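Local coordinates for protein methylmalonyl-CoA carboxyltransferase 5S subunit (Propionibacterium freudenreichii subsp. shermanii, PDB 1RQB) that transfers a carboxyl group from the biotin of the 1.3S subunit to pyruvate, giving oxaloacetate, with one cobalt ion per subunit, at residues L238-E243 with M271-Y277. Numbering follows the deposited sequence.
Sequences LMKAIE and MLEGTGY
On the outside of this TIM barrel, helix 234-243 packs, largely through apolar side chains, against the loop that leads from the next helix, 265-271, into strand 277-278. Residues 238-243 form the end of the first helix; residues 271-277 carry the chain through the loop. No hydrogen bond crosses between the two segments; they bury 330 Å², both sides summed, with CA atoms nearest at Met239-Leu272 (8.3 Å) and Ile242-Tyr277 (8.1 Å). A type II beta turn from Leu272 to Thr275 reverses the loop, Gly274 taking positive phi (82°); Gly276 (101/-18) would jam a CB against the preceding carbonyl. Thr275 OG1, chi1 p, donates a hydrogen bond to Leu272 O (2.7 Å) and accepts one from Tyr277 N (3.1 Å), the latter an ST turn. Met239 and Met271 are selenomethionines. Met271, p then extended, brings CE to 4.0 Å from Met239 CB and 4.2 Å from Ile242 CD1. Leu272 CD2 lies 4.0 Å from Ile242 CD1 and 3.9 Å from Met239 SE, while Met239 CE reaches Tyr277 CD1 (3.8 Å). Val236 of the second subunit packs on both selenomethionines, so the cluster is part of the dimer interface. Lys240 NZ bridges Glu243 OE1 (2.8 Å) in its own helix, and both pair reciprocally with Glu243 and Lys240 of the second subunit. Tyr277 OH hydrogen-bonds to Ser20 O. Ile242, chi1 m, sets CG2 over one face of the Tyr277 ring, a CH-pi contact 3.7 Å from the centroid and 14° off the normal.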
ATOM      1  N   LEU A 238      -5.037   9.805  -6.887  1.00  9.17           N
ATOM      2  CA  LEU A 238      -4.055  10.888  -7.051  1.00  9.54           C
ATOM      3  C   LEU A 238      -3.673  11.012  -8.528  1.00  9.76           C
ATOM      4  O   LEU A 238      -3.572  12.116  -9.063  1.00 11.56           O
ATOM      5  CB  LEU A 238      -2.791  10.609  -6.236  1.00  9.06           C
ATOM      6  CG  LEU A 238      -2.685  11.255  -4.854  1.00 15.09           C
ATOM      7  CD1 LEU A 238      -3.868  10.900  -4.014  1.00 18.52           C
ATOM      8  CD2 LEU A 238      -1.389  10.820  -4.185  1.00 12.62           C
HETATM    9  N   MSE A 239      -3.449   9.883  -9.193  1.00  8.37           N
HETATM   10  CA  MSE A 239      -3.076   9.919 -10.616  1.00  8.89           C
HETATM   11  C   MSE A 239      -4.212  10.555 -11.422  1.00  9.72           C
HETATM   12  O   MSE A 239      -3.968  11.393 -12.288  1.00 10.33           O
HETATM   13  CB  MSE A 239      -2.805   8.508 -11.151  1.00  9.62           C
HETATM   14  CG  MSE A 239      -2.427   8.470 -12.637  1.00 15.19           C
HETATM   15 SE   MSE A 239      -0.650   9.254 -13.004  1.00 34.21          SE
HETATM   16  CE  MSE A 239      -1.192  10.931 -13.732  1.00 23.54           C
ATOM     17  N   LYS A 240      -5.454  10.154 -11.153  1.00  6.60           N
ATOM     18  CA  LYS A 240      -6.611  10.730 -11.857  1.00 10.44           C
ATOM     19  C   LYS A 240      -6.769  12.214 -11.516  1.00 11.80           C
ATOM     20  O   LYS A 240      -7.183  13.008 -12.361  1.00 10.65           O
ATOM     21  CB  LYS A 240      -7.904   9.967 -11.501  1.00 11.73           C
ATOM     22  CG  LYS A 240      -7.978   8.614 -12.180  1.00 18.58           C
ATOM     23  CD  LYS A 240      -7.979   8.834 -13.675  1.00 28.37           C
ATOM     24  CE  LYS A 240      -7.961   7.544 -14.457  1.00 31.15           C
ATOM     25  NZ  LYS A 240      -7.748   7.848 -15.901  1.00 34.28           N
ATOM     26  N   ALA A 241      -6.443  12.590 -10.282  1.00  7.53           N
ATOM     27  CA  ALA A 241      -6.559  14.001  -9.888  1.00 12.05           C
ATOM     28  C   ALA A 241      -5.522  14.820 -10.660  1.00  7.97           C
ATOM     29  O   ALA A 241      -5.779  15.952 -11.063  1.00 10.06           O
ATOM     30  CB  ALA A 241      -6.349  14.159  -8.373  1.00  9.00           C
ATOM     31  N   ILE A 242      -4.351  14.238 -10.875  1.00  7.22           N
ATOM     32  CA  ILE A 242      -3.293  14.925 -11.630  1.00  9.05           C
ATOM     33  C   ILE A 242      -3.742  15.064 -13.086  1.00  8.96           C
ATOM     34  O   ILE A 242      -3.534  16.100 -13.715  1.00 11.33           O
ATOM     35  CB  ILE A 242      -1.957  14.148 -11.516  1.00  7.71           C
ATOM     36  CG1 ILE A 242      -1.408  14.319 -10.092  1.00  8.44           C
ATOM     37  CG2 ILE A 242      -0.943  14.647 -12.577  1.00  8.18           C
ATOM     38  CD1 ILE A 242      -0.263  13.376  -9.748  1.00 11.69           C
ATOM     39  N   GLU A 243      -4.384  14.037 -13.630  1.00 12.15           N
ATOM     40  CA  GLU A 243      -4.876  14.146 -15.011  1.00 11.06           C
ATOM     41  C   GLU A 243      -5.950  15.235 -15.094  1.00 10.90           C
ATOM     42  O   GLU A 243      -6.090  15.897 -16.120  1.00 14.83           O
ATOM     43  CB  GLU A 243      -5.432  12.795 -15.506  1.00 11.99           C
ATOM     44  CG  GLU A 243      -4.347  11.706 -15.616  1.00 11.85           C
ATOM     45  CD  GLU A 243      -4.882  10.323 -16.022  1.00 24.83           C
ATOM     46  OE1 GLU A 243      -6.058  10.013 -15.723  1.00 24.57           O
ATOM     47  OE2 GLU A 243      -4.107   9.539 -16.631  1.00 25.10           O
HETATM   48  N   MSE A 271       6.058   7.228 -10.019  1.00 11.35           N
HETATM   49  CA  MSE A 271       5.004   6.732 -10.916  1.00 13.68           C
HETATM   50  C   MSE A 271       4.734   7.686 -12.084  1.00 10.65           C
HETATM   51  O   MSE A 271       4.115   7.282 -13.066  1.00 13.56           O
HETATM   52  CB  MSE A 271       3.694   6.534 -10.155  1.00 14.40           C
HETATM   53  CG  MSE A 271       2.998   7.830  -9.759  1.00 18.35           C
HETATM   54 SE   MSE A 271       1.298   7.567  -8.776  1.00 32.98          SE
HETATM   55  CE  MSE A 271       0.501   9.326  -8.992  1.00 17.31           C
ATOM     56  N   LEU A 272       5.183   8.937 -12.014  1.00  9.16           N
ATOM     57  CA  LEU A 272       4.874   9.898 -13.083  1.00 11.25           C
ATOM     58  C   LEU A 272       5.848   9.842 -14.264  1.00 13.80           C
ATOM     59  O   LEU A 272       5.604  10.487 -15.283  1.00 12.92           O
ATOM     60  CB  LEU A 272       4.876  11.327 -12.519  1.00 12.52           C
ATOM     61  CG  LEU A 272       3.849  11.616 -11.425  1.00 14.72           C
ATOM     62  CD1 LEU A 272       4.001  13.067 -10.939  1.00 15.22           C
ATOM     63  CD2 LEU A 272       2.452  11.375 -11.977  1.00 15.62           C
ATOM     64  N   GLU A 273       6.931   9.073 -14.163  1.00 13.01           N
ATOM     65  CA  GLU A 273       7.944   9.052 -15.229  1.00 14.10           C
ATOM     66  C   GLU A 273       7.349   8.677 -16.588  1.00 15.12           C
ATOM     67  O   GLU A 273       6.715   7.634 -16.745  1.00 15.55           O
ATOM     68  CB  GLU A 273       9.090   8.096 -14.872  1.00 21.34           C
ATOM     69  CG  GLU A 273      10.180   8.031 -15.941  1.00 26.50           C
ATOM     70  CD  GLU A 273      11.411   7.246 -15.497  1.00 32.67           C
ATOM     71  OE1 GLU A 273      11.266   6.312 -14.679  1.00 29.77           O
ATOM     72  OE2 GLU A 273      12.523   7.558 -15.985  1.00 30.77           O
ATOM     73  N   GLY A 274       7.578   9.557 -17.565  1.00 13.45           N
ATOM     74  CA  GLY A 274       7.089   9.362 -18.920  1.00 12.53           C
ATOM     75  C   GLY A 274       5.650   9.751 -19.226  1.00 14.24           C
ATOM     76  O   GLY A 274       5.222   9.621 -20.372  1.00 13.28           O
ATOM     77  N   THR A 275       4.899  10.233 -18.237  1.00 13.84           N
ATOM     78  CA  THR A 275       3.490  10.609 -18.440  1.00 13.37           C
ATOM     79  C   THR A 275       3.369  12.070 -18.881  1.00 14.39           C
ATOM     80  O   THR A 275       2.291  12.509 -19.281  1.00 15.20           O
ATOM     81  CB  THR A 275       2.678  10.524 -17.120  1.00 14.39           C
ATOM     82  OG1 THR A 275       3.217  11.467 -16.180  1.00 10.82           O
ATOM     83  CG2 THR A 275       2.741   9.113 -16.517  1.00 14.44           C
ATOM     84  N   GLY A 276       4.453  12.833 -18.776  1.00 13.35           N
ATOM     85  CA  GLY A 276       4.387  14.257 -19.098  1.00 11.68           C
ATOM     86  C   GLY A 276       4.308  15.057 -17.800  1.00 14.24           C
ATOM     87  O   GLY A 276       4.554  16.263 -17.774  1.00 13.41           O
ATOM     88  N   TYR A 277       3.943  14.397 -16.706  1.00  8.65           N
ATOM     89  CA  TYR A 277       3.878  15.085 -15.407  1.00 10.28           C
ATOM     90  C   TYR A 277       5.146  14.752 -14.622  1.00 12.79           C
ATOM     91  O   TYR A 277       5.758  13.702 -14.815  1.00 14.26           O
ATOM     92  CB  TYR A 277       2.672  14.613 -14.588  1.00 10.60           C
ATOM     93  CG  TYR A 277       1.381  14.704 -15.343  1.00 11.56           C
ATOM     94  CD1 TYR A 277       0.694  13.548 -15.721  1.00 11.57           C
ATOM     95  CD2 TYR A 277       0.850  15.948 -15.707  1.00 12.94           C
ATOM     96  CE1 TYR A 277      -0.498  13.621 -16.439  1.00 11.73           C
ATOM     97  CE2 TYR A 277      -0.341  16.033 -16.435  1.00 11.25           C
ATOM     98  CZ  TYR A 277      -1.009  14.857 -16.792  1.00 13.06           C
ATOM     99  OH  TYR A 277      -2.190  14.915 -17.489  1.00 13.26           O
TER